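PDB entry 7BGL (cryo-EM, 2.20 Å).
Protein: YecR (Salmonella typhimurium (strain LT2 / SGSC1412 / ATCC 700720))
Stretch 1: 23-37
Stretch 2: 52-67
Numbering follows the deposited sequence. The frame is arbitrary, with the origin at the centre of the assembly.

Stretch 1, residues 23-37: QVSEASPISGIVRLT
Stretch 2 52-67: VSHGTATRECQQMGYA

A β-hairpin (strands 23-28 and 33-37) packs one face against helix 52-63 and the loop that follows it, burying 576 Å² summed over both sides. Each strand axis passes 9.0 Å from the helix axis; the first strand runs at 45° to the helix direction, the second at 142°, as expected for antiparallel neighbours. The helix is regular, with phi/psi near -63/-42 and i to i+4 hydrogen bonds of 2.9 Å from Thr-56 N to Val-52 O through Met-64 N to Glu-60 O. No clear hydrogen bond crosses the interface, which is mainly a matter of side-chain packing.

The CB of Gln-23 points away from the helix; its backbone pairs with the second strand (Gln-23 N to Thr-37 O 3.1 Å, Thr-37 N to Gln-23 O 2.8 Å). Val-24 (-93/149, chi1 t) points toward the helix, its CA 7.4 Å from the CA of Thr-56; CG2 lies 4.1 Å from Thr-56 CB and CG1 4.1 Å from Glu-60 CG, so the side chain sits against two successive turns of the helix. At Ser-25 (-134/-16) the strand is irregular: Ser-25 N and Glu-26 N both donate to Arg-35 O, at 2.8 and 2.9 Å. Glu-26 (t, t) points away, and its OE1 forms a salt bridge with Arg-35 NH1 at 3.4 Å.

Ala-27 (-147/95) turns back toward the helix, its CA 7.0 Å from the CA of Glu-60. Its CB is 3.4 Å from Glu-60 OE1 and 3.7 Å from Met-64 CE. Glu-60 (m, m, chi3 -41°) thus touches both Val-24 and Ala-27, its side chain set crosswise to the strand between them. Met-64 (-82/-176; m, t, m), the first residue to leave helical phi/psi, reaches under the hairpin end and has the largest area covered by the other stretch, 90 Å².

Ser-28 points away, with OG donating to Ile-30 O at 3.2 Å; Ser-28 N to Ile-33 O and Ile-33 N to Ser-28 O, both 2.9 Å, close the strand ladder. A type II turn follows from Pro-29 (-60/-35) to Gly-32, with Gly-32 N hydrogen-bonded to Pro-29 O at 2.7 Å. Pro-29 CD sits 3.4 Å from Met-64 SD, and Pro-29 O is 3.0 Å from Tyr-66 OH. Ile-30 (-62/114) and Ser-31 (76/-3) point away. Gly-32 (57/58) lets Tyr-66 (chi1 m, chi2 88°) come close: its CA lies over one ring face, 4.2 Å from the centroid and 24° off the normal, in a CH-pi contact. An ideal CB here would be only 3.3 Å from Tyr-66 CE1.

Val-34 (-117/132, chi1 t) is buried and points toward the helix: CG2 is 3.9 Å from Glu-60 CB, 4.2 Å from Cys-61 SG and 4.3 Å from Met-64 CE, while CG1 is 4.5 Å from Ala-57 CB. Leu-36 (-115/151; m, t) reaches the first helical turn, with CD1 3.8 Å from Ser-53 CB and 3.0 Å from Thr-56 OG1, a hydroxyl (chi1 p) that donates to Ser-53 O at 2.7 Å.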

ATOM      1  N   GLN C  23     -10.020-108.514  15.579  1.00122.45           N
ATOM      2  CA  GLN C  23      -9.535-108.898  14.260  1.00122.45           C
ATOM      3  C   GLN C  23      -8.533-107.871  13.739  1.00122.45           C
ATOM      4  O   GLN C  23      -8.238-106.862  14.385  1.00122.45           O
ATOM      5  CB  GLN C  23     -10.706-109.061  13.286  1.00122.45           C
ATOM      6  CG  GLN C  23     -11.844-109.914  13.820  1.00122.45           C
ATOM      7  CD  GLN C  23     -12.946-109.086  14.451  1.00122.45           C
ATOM      8  OE1 GLN C  23     -13.013-107.873  14.258  1.00122.45           O
ATOM      9  NE2 GLN C  23     -13.817-109.739  15.211  1.00122.45           N
ATOM     10  N   VAL C  24      -8.010-108.144  12.543  1.00119.85           N
ATOM     11  CA  VAL C  24      -7.029-107.287  11.886  1.00119.85           C
ATOM     12  C   VAL C  24      -7.754-106.310  10.972  1.00119.85           C
ATOM     13  O   VAL C  24      -8.820-106.612  10.425  1.00119.85           O
ATOM     14  CB  VAL C  24      -5.998-108.127  11.104  1.00119.85           C
ATOM     15  CG1 VAL C  24      -4.879-107.241  10.579  1.00119.85           C
ATOM     16  CG2 VAL C  24      -5.446-109.242  11.979  1.00119.85           C
ATOM     17  N   SER C  25      -7.170-105.124  10.801  1.00117.26           N
ATOM     18  CA  SER C  25      -7.761-104.094   9.954  1.00117.26           C
ATOM     19  C   SER C  25      -6.782-103.411   9.011  1.00117.26           C
ATOM     20  O   SER C  25      -7.234-102.753   8.067  1.00117.26           O
ATOM     21  CB  SER C  25      -8.437-103.016  10.815  1.00117.26           C
ATOM     22  OG  SER C  25      -7.564-102.556  11.833  1.00117.26           O
ATOM     23  N   GLU C  26      -5.474-103.535   9.222  1.00114.86           N
ATOM     24  CA  GLU C  26      -4.515-102.860   8.359  1.00114.86           C
ATOM     25  C   GLU C  26      -3.159-103.541   8.471  1.00114.86           C
ATOM     26  O   GLU C  26      -2.764-103.967   9.558  1.00114.86           O
ATOM     27  CB  GLU C  26      -4.388-101.376   8.726  1.00114.86           C
ATOM     28  CG  GLU C  26      -3.184-100.687   8.104  1.00114.86           C
ATOM     29  CD  GLU C  26      -3.150 -99.199   8.393  1.00114.86           C
ATOM     30  OE1 GLU C  26      -4.139 -98.677   8.948  1.00114.86           O
ATOM     31  OE2 GLU C  26      -2.133 -98.551   8.065  1.00114.86           O
ATOM     32  N   ALA C  27      -2.445-103.617   7.347  1.00118.11           N
ATOM     33  CA  ALA C  27      -1.088-104.168   7.326  1.00118.11           C
ATOM     34  C   ALA C  27      -0.310-103.414   6.245  1.00118.11           C
ATOM     35  O   ALA C  27      -0.365-103.765   5.064  1.00118.11           O
ATOM     36  CB  ALA C  27      -1.095-105.668   7.073  1.00118.11           C
ATOM     37  N   SER C  28       0.412-102.378   6.665  1.00118.08           N
ATOM     38  CA  SER C  28       1.168-101.540   5.742  1.00118.08           C
ATOM     39  C   SER C  28       2.650-101.867   5.844  1.00118.08           C
ATOM     40  O   SER C  28       3.266-101.606   6.891  1.00118.08           O
ATOM     41  CB  SER C  28       0.928-100.059   6.039  1.00118.08           C
ATOM     42  OG  SER C  28       1.585 -99.666   7.231  1.00118.08           O
ATOM     43  N   PRO C  29       3.259-102.445   4.804  1.00118.36           N
ATOM     44  CA  PRO C  29       4.712-102.670   4.843  1.00118.36           C
ATOM     45  C   PRO C  29       5.504-101.389   5.010  1.00118.36           C
ATOM     46  O   PRO C  29       6.552-101.399   5.667  1.00118.36           O
ATOM     47  CB  PRO C  29       5.002-103.347   3.496  1.00118.36           C
ATOM     48  CG  PRO C  29       3.840-102.992   2.625  1.00118.36           C
ATOM     49  CD  PRO C  29       2.659-102.892   3.536  1.00118.36           C
ATOM     50  N   ILE C  30       5.038-100.282   4.431  1.00108.11           N
ATOM     51  CA  ILE C  30       5.696 -99.000   4.645  1.00108.11           C
ATOM     52  C   ILE C  30       5.620 -98.665   6.127  1.00108.11           C
ATOM     53  O   ILE C  30       4.533 -98.448   6.674  1.00108.11           O
ATOM     54  CB  ILE C  30       5.055 -97.909   3.784  1.00108.11           C
ATOM     55  CG1 ILE C  30       5.146 -98.275   2.301  1.00108.11           C
ATOM     56  CG2 ILE C  30       5.718 -96.565   4.044  1.00108.11           C
ATOM     57  CD1 ILE C  30       6.557 -98.266   1.756  1.00108.11           C
ATOM     58  N   SER C  31       6.777 -98.626   6.783  1.00115.68           N
ATOM     59  CA  SER C  31       6.932 -98.444   8.221  1.00115.68           C
ATOM     60  C   SER C  31       6.592 -99.719   8.985  1.00115.68           C
ATOM     61  O   SER C  31       6.739 -99.740  10.214  1.00115.68           O
ATOM     62  CB  SER C  31       6.084 -97.285   8.772  1.00115.68           C
ATOM     63  OG  SER C  31       4.701 -97.590   8.709  1.00115.68           O
ATOM     64  N   GLY C  32       6.146-100.779   8.312  1.00120.21           N
ATOM     65  CA  GLY C  32       5.873-102.042   8.971  1.00120.21           C
ATOM     66  C   GLY C  32       4.869-101.933  10.100  1.00120.21           C
ATOM     67  O   GLY C  32       5.173-102.287  11.243  1.00120.21           O
ATOM     68  N   ILE C  33       3.668-101.446   9.794  1.00117.50           N
ATOM     69  CA  ILE C  33       2.656-101.159  10.804  1.00117.50           C
ATOM     70  C   ILE C  33       1.477-102.102  10.612  1.00117.50           C
ATOM     71  O   ILE C  33       0.935-102.214   9.507  1.00117.50           O
ATOM     72  CB  ILE C  33       2.194 -99.692  10.744  1.00117.50           C
ATOM     73  CG1 ILE C  33       3.369 -98.754  11.020  1.00117.50           C
ATOM     74  CG2 ILE C  33       1.072 -99.446  11.740  1.00117.50           C
ATOM     75  CD1 ILE C  33       3.992 -98.941  12.384  1.00117.50           C
ATOM     76  N   VAL C  34       1.073-102.766  11.693  1.00118.19           N
ATOM     77  CA  VAL C  34      -0.092-103.640  11.700  1.00118.19           C
ATOM     78  C   VAL C  34      -1.114-103.066  12.670  1.00118.19           C
ATOM     79  O   VAL C  34      -0.774-102.705  13.802  1.00118.19           O
ATOM     80  CB  VAL C  34       0.277-105.086  12.088  1.00118.19           C
ATOM     81  CG1 VAL C  34      -0.977-105.930  12.241  1.00118.19           C
ATOM     82  CG2 VAL C  34       1.212-105.691  11.053  1.00118.19           C
ATOM     83  N   ARG C  35      -2.363-102.972  12.226  1.00110.83           N
ATOM     84  CA  ARG C  35      -3.436-102.412  13.036  1.00110.83           C
ATOM     85  C   ARG C  35      -4.578-103.412  13.116  1.00110.83           C
ATOM     86  O   ARG C  35      -5.065-103.885  12.084  1.00110.83           O
ATOM     87  CB  ARG C  35      -3.937-101.086  12.454  1.00110.83           C
ATOM     88  CG  ARG C  35      -2.887 -99.991  12.405  1.00110.83           C
ATOM     89  CD  ARG C  35      -3.397 -98.717  13.058  1.00110.83           C
ATOM     90  NE  ARG C  35      -2.328 -97.753  13.288  1.00110.83           N
ATOM     91  CZ  ARG C  35      -1.901 -96.879  12.386  1.00110.83           C
ATOM     92  NH1 ARG C  35      -2.431 -96.821  11.176  1.00110.83           N
ATOM     93  NH2 ARG C  35      -0.919 -96.042  12.708  1.00110.83           N
ATOM     94  N   LEU C  36      -5.001-103.722  14.339  1.00117.69           N
ATOM     95  CA  LEU C  36      -6.140-104.588  14.593  1.00117.69           C
ATOM     96  C   LEU C  36      -7.238-103.777  15.265  1.00117.69           C
ATOM     97  O   LEU C  36      -6.964-102.803  15.967  1.00117.69           O
ATOM     98  CB  LEU C  36      -5.752-105.779  15.476  1.00117.69           C
ATOM     99  CG  LEU C  36      -4.371-106.389  15.231  1.00117.69           C
ATOM    100  CD1 LEU C  36      -4.084-107.492  16.237  1.00117.69           C
ATOM    101  CD2 LEU C  36      -4.259-106.912  13.809  1.00117.69           C
ATOM    102  N   THR C  37      -8.486-104.178  15.043  1.00118.85           N
ATOM    103  CA  THR C  37      -9.627-103.453  15.582  1.00118.85           C
ATOM    104  C   THR C  37     -10.605-104.417  16.237  1.00118.85           C
ATOM    105  O   THR C  37     -10.773-105.556  15.794  1.00118.85           O
ATOM    106  CB  THR C  37     -10.352-102.651  14.492  1.00118.85           C
ATOM    107  OG1 THR C  37     -10.792-103.538  13.456  1.00118.85           O
ATOM    108  CG2 THR C  37      -9.427-101.603  13.898  1.00118.85           C
ATOM    109  N   VAL C  52      -4.026-113.142  21.730  1.00138.03           N
ATOM    110  CA  VAL C  52      -4.473-113.417  20.370  1.00138.03           C
ATOM    111  C   VAL C  52      -4.116-112.260  19.447  1.00138.03           C
ATOM    112  O   VAL C  52      -3.770-112.463  18.278  1.00138.03           O
ATOM    113  CB  VAL C  52      -5.984-113.713  20.352  1.00138.03           C
ATOM    114  CG1 VAL C  52      -6.540-113.548  18.947  1.00138.03           C
ATOM    115  CG2 VAL C  52      -6.256-115.115  20.874  1.00138.03           C
ATOM    116  N   SER C  53      -4.202-111.028  19.954  1.00134.59           N
ATOM    117  CA  SER C  53      -3.788-109.878  19.158  1.00134.59           C
ATOM    118  C   SER C  53      -2.307-109.959  18.814  1.00134.59           C
ATOM    119  O   SER C  53      -1.910-109.679  17.677  1.00134.59           O
ATOM    120  CB  SER C  53      -4.099-108.583  19.906  1.00134.59           C
ATOM    121  OG  SER C  53      -3.365-108.504  21.117  1.00134.59           O
ATOM    122  N   HIS C  54      -1.474-110.342  19.785  1.00134.99           N
ATOM    123  CA  HIS C  54      -0.050-110.504  19.511  1.00134.99           C
ATOM    124  C   HIS C  54       0.190-111.599  18.482  1.00134.99           C
ATOM    125  O   HIS C  54       1.027-111.449  17.585  1.00134.99           O
ATOM    126  CB  HIS C  54       0.704-110.810  20.805  1.00134.99           C
ATOM    127  CG  HIS C  54       2.166-111.062  20.605  1.00134.99           C
ATOM    128  ND1 HIS C  54       3.016-110.124  20.060  1.00134.99           N
ATOM    129  CD2 HIS C  54       2.929-112.148  20.875  1.00134.99           C
ATOM    130  CE1 HIS C  54       4.239-110.620  20.005  1.00134.99           C
ATOM    131  NE2 HIS C  54       4.213-111.846  20.493  1.00134.99           N
ATOM    132  N   GLY C  55      -0.530-112.716  18.602  1.00135.85           N
ATOM    133  CA  GLY C  55      -0.386-113.779  17.621  1.00135.85           C
ATOM    134  C   GLY C  55      -0.758-113.333  16.219  1.00135.85           C
ATOM    135  O   GLY C  55      -0.049-113.627  15.253  1.00135.85           O
ATOM    136  N   THR C  56      -1.876-112.615  16.091  1.00134.77           N
ATOM    137  CA  THR C  56      -2.294-112.126  14.781  1.00134.77           C
ATOM    138  C   THR C  56      -1.295-111.121  14.219  1.00134.77           C
ATOM    139  O   THR C  56      -0.998-111.134  13.018  1.00134.77           O
ATOM    140  CB  THR C  56      -3.687-111.503  14.871  1.00134.77           C
ATOM    141  OG1 THR C  56      -3.670-110.424  15.814  1.00134.77           O
ATOM    142  CG2 THR C  56      -4.706-112.541  15.316  1.00134.77           C
ATOM    143  N   ALA C  57      -0.774-110.234  15.069  1.00133.45           N
ATOM    144  CA  ALA C  57       0.223-109.274  14.610  1.00133.45           C
ATOM    145  C   ALA C  57       1.487-109.979  14.138  1.00133.45           C
ATOM    146  O   ALA C  57       2.074-109.603  13.116  1.00133.45           O
ATOM    147  CB  ALA C  57       0.545-108.276  15.722  1.00133.45           C
ATOM    148  N   THR C  58       1.926-111.003  14.873  1.00134.83           N
ATOM    149  CA  THR C  58       3.092-111.770  14.449  1.00134.83           C
ATOM    150  C   THR C  58       2.831-112.472  13.123  1.00134.83           C
ATOM    151  O   THR C  58       3.708-112.520  12.252  1.00134.83           O
ATOM    152  CB  THR C  58       3.478-112.785  15.525  1.00134.83           C
ATOM    153  OG1 THR C  58       2.347-113.610  15.832  1.00134.83           O
ATOM    154  CG2 THR C  58       3.937-112.072  16.788  1.00134.83           C
ATOM    155  N   ARG C  59       1.630-113.030  12.953  1.00135.14           N
ATOM    156  CA  ARG C  59       1.291-113.674  11.689  1.00135.14           C
ATOM    157  C   ARG C  59       1.331-112.677  10.538  1.00135.14           C
ATOM    158  O   ARG C  59       1.845-112.986   9.457  1.00135.14           O
ATOM    159  CB  ARG C  59      -0.088-114.328  11.785  1.00135.14           C
ATOM    160  CG  ARG C  59      -0.073-115.725  12.379  1.00135.14           C
ATOM    161  CD  ARG C  59      -1.476-116.298  12.476  1.00135.14           C
ATOM    162  NE  ARG C  59      -1.527-117.478  13.332  1.00135.14           N
ATOM    163  CZ  ARG C  59      -2.598-117.866  14.009  1.00135.14           C
ATOM    164  NH1 ARG C  59      -3.734-117.189  13.954  1.00135.14           N
ATOM    165  NH2 ARG C  59      -2.530-118.963  14.758  1.00135.14           N
ATOM    166  N   GLU C  60       0.790-111.475  10.749  1.00132.61           N
ATOM    167  CA  GLU C  60       0.818-110.459   9.700  1.00132.61           C
ATOM    168  C   GLU C  60       2.247-110.037   9.378  1.00132.61           C
ATOM    169  O   GLU C  60       2.608-109.875   8.203  1.00132.61           O
ATOM    170  CB  GLU C  60      -0.020-109.251  10.117  1.00132.61           C
ATOM    171  CG  GLU C  60      -1.518-109.506  10.113  1.00132.61           C
ATOM    172  CD  GLU C  60      -2.069-109.717   8.716  1.00132.61           C
ATOM    173  OE1 GLU C  60      -1.645-108.990   7.793  1.00132.61           O
ATOM    174  OE2 GLU C  60      -2.923-110.611   8.542  1.00132.61           O
ATOM    175  N   CYS C  61       3.076-109.849  10.407  1.00133.12           N
ATOM    176  CA  CYS C  61       4.468-109.484  10.168  1.00133.12           C
ATOM    177  C   CYS C  61       5.187-110.568   9.377  1.00133.12           C
ATOM    178  O   CYS C  61       5.936-110.271   8.438  1.00133.12           O
ATOM    179  CB  CYS C  61       5.182-109.221  11.494  1.00133.12           C
ATOM    180  SG  CYS C  61       4.463-107.901  12.508  1.00133.12           S
ATOM    181  N   GLN C  62       4.967-111.835   9.737  1.00133.18           N
ATOM    182  CA  GLN C  62       5.586-112.933   9.001  1.00133.18           C
ATOM    183  C   GLN C  62       5.097-112.973   7.558  1.00133.18           C
ATOM    184  O   GLN C  62       5.887-113.200   6.634  1.00133.18           O
ATOM    185  CB  GLN C  62       5.305-114.260   9.704  1.00133.18           C
ATOM    186  CG  GLN C  62       6.075-114.445  11.001  1.00133.18           C
ATOM    187  CD  GLN C  62       5.567-115.616  11.818  1.00133.18           C
ATOM    188  OE1 GLN C  62       4.911-116.516  11.293  1.00133.18           O
ATOM    189  NE2 GLN C  62       5.872-115.611  13.111  1.00133.18           N
ATOM    190  N   GLN C  63       3.796-112.760   7.346  1.00132.70           N
ATOM    191  CA  GLN C  63       3.279-112.662   5.987  1.00132.70           C
ATOM    192  C   GLN C  63       4.000-111.575   5.206  1.00132.70           C
ATOM    193  O   GLN C  63       4.338-111.770   4.032  1.00132.70           O
ATOM    194  CB  GLN C  63       1.774-112.391   6.013  1.00132.70           C
ATOM    195  CG  GLN C  63       1.057-112.723   4.718  1.00132.70           C
ATOM    196  CD  GLN C  63      -0.452-112.700   4.866  1.00132.70           C
ATOM    197  OE1 GLN C  63      -1.120-111.778   4.397  1.00132.70           O
ATOM    198  NE2 GLN C  63      -0.998-113.715   5.525  1.00132.70           N
ATOM    199  N   MET C  64       4.244-110.432   5.836  1.00130.54           N
ATOM    200  CA  MET C  64       5.080-109.395   5.259  1.00130.54           C
ATOM    201  C   MET C  64       6.548-109.737   5.513  1.00130.54           C
ATOM    202  O   MET C  64       6.878-110.792   6.063  1.00130.54           O
ATOM    203  CB  MET C  64       4.693-108.026   5.822  1.00130.54           C
ATOM    204  CG  MET C  64       3.396-107.473   5.251  1.00130.54           C
ATOM    205  SD  MET C  64       3.302-105.674   5.324  1.00130.54           S
ATOM    206  CE  MET C  64       2.592-105.436   6.951  1.00130.54           C
ATOM    207  N   GLY C  65       7.447-108.841   5.107  1.00131.81           N
ATOM    208  CA  GLY C  65       8.868-109.112   5.236  1.00131.81           C
ATOM    209  C   GLY C  65       9.419-108.977   6.640  1.00131.81           C
ATOM    210  O   GLY C  65      10.567-109.369   6.875  1.00131.81           O
ATOM    211  N   TYR C  66       8.638-108.438   7.572  1.00130.53           N
ATOM    212  CA  TYR C  66       9.093-108.228   8.937  1.00130.53           C
ATOM    213  C   TYR C  66       8.719-109.432   9.803  1.00130.53           C
ATOM    214  O   TYR C  66       8.330-110.491   9.304  1.00130.53           O
ATOM    215  CB  TYR C  66       8.514-106.928   9.487  1.00130.53           C
ATOM    216  CG  TYR C  66       8.732-105.730   8.591  1.00130.53           C
ATOM    217  CD1 TYR C  66       7.828-105.416   7.584  1.00130.53           C
ATOM    218  CD2 TYR C  66       9.841-104.911   8.753  1.00130.53           C
ATOM    219  CE1 TYR C  66       8.024-104.323   6.764  1.00130.53           C
ATOM    220  CE2 TYR C  66      10.044-103.815   7.937  1.00130.53           C
ATOM    221  CZ  TYR C  66       9.134-103.525   6.944  1.00130.53           C
ATOM    222  OH  TYR C  66       9.333-102.435   6.130  1.00130.53           O
ATOM    223  N   ALA C  67       8.848-109.280  11.119  1.00131.93           N
ATOM    224  CA  ALA C  67       8.504-110.327  12.074  1.00131.93           C
ATOM    225  C   ALA C  67       8.660-109.747  13.475  1.00131.93           C
ATOM    226  O   ALA C  67       9.136-108.621  13.653  1.00131.93           O
ATOM    227  CB  ALA C  67       9.372-111.573  11.901  1.00131.93           C
TER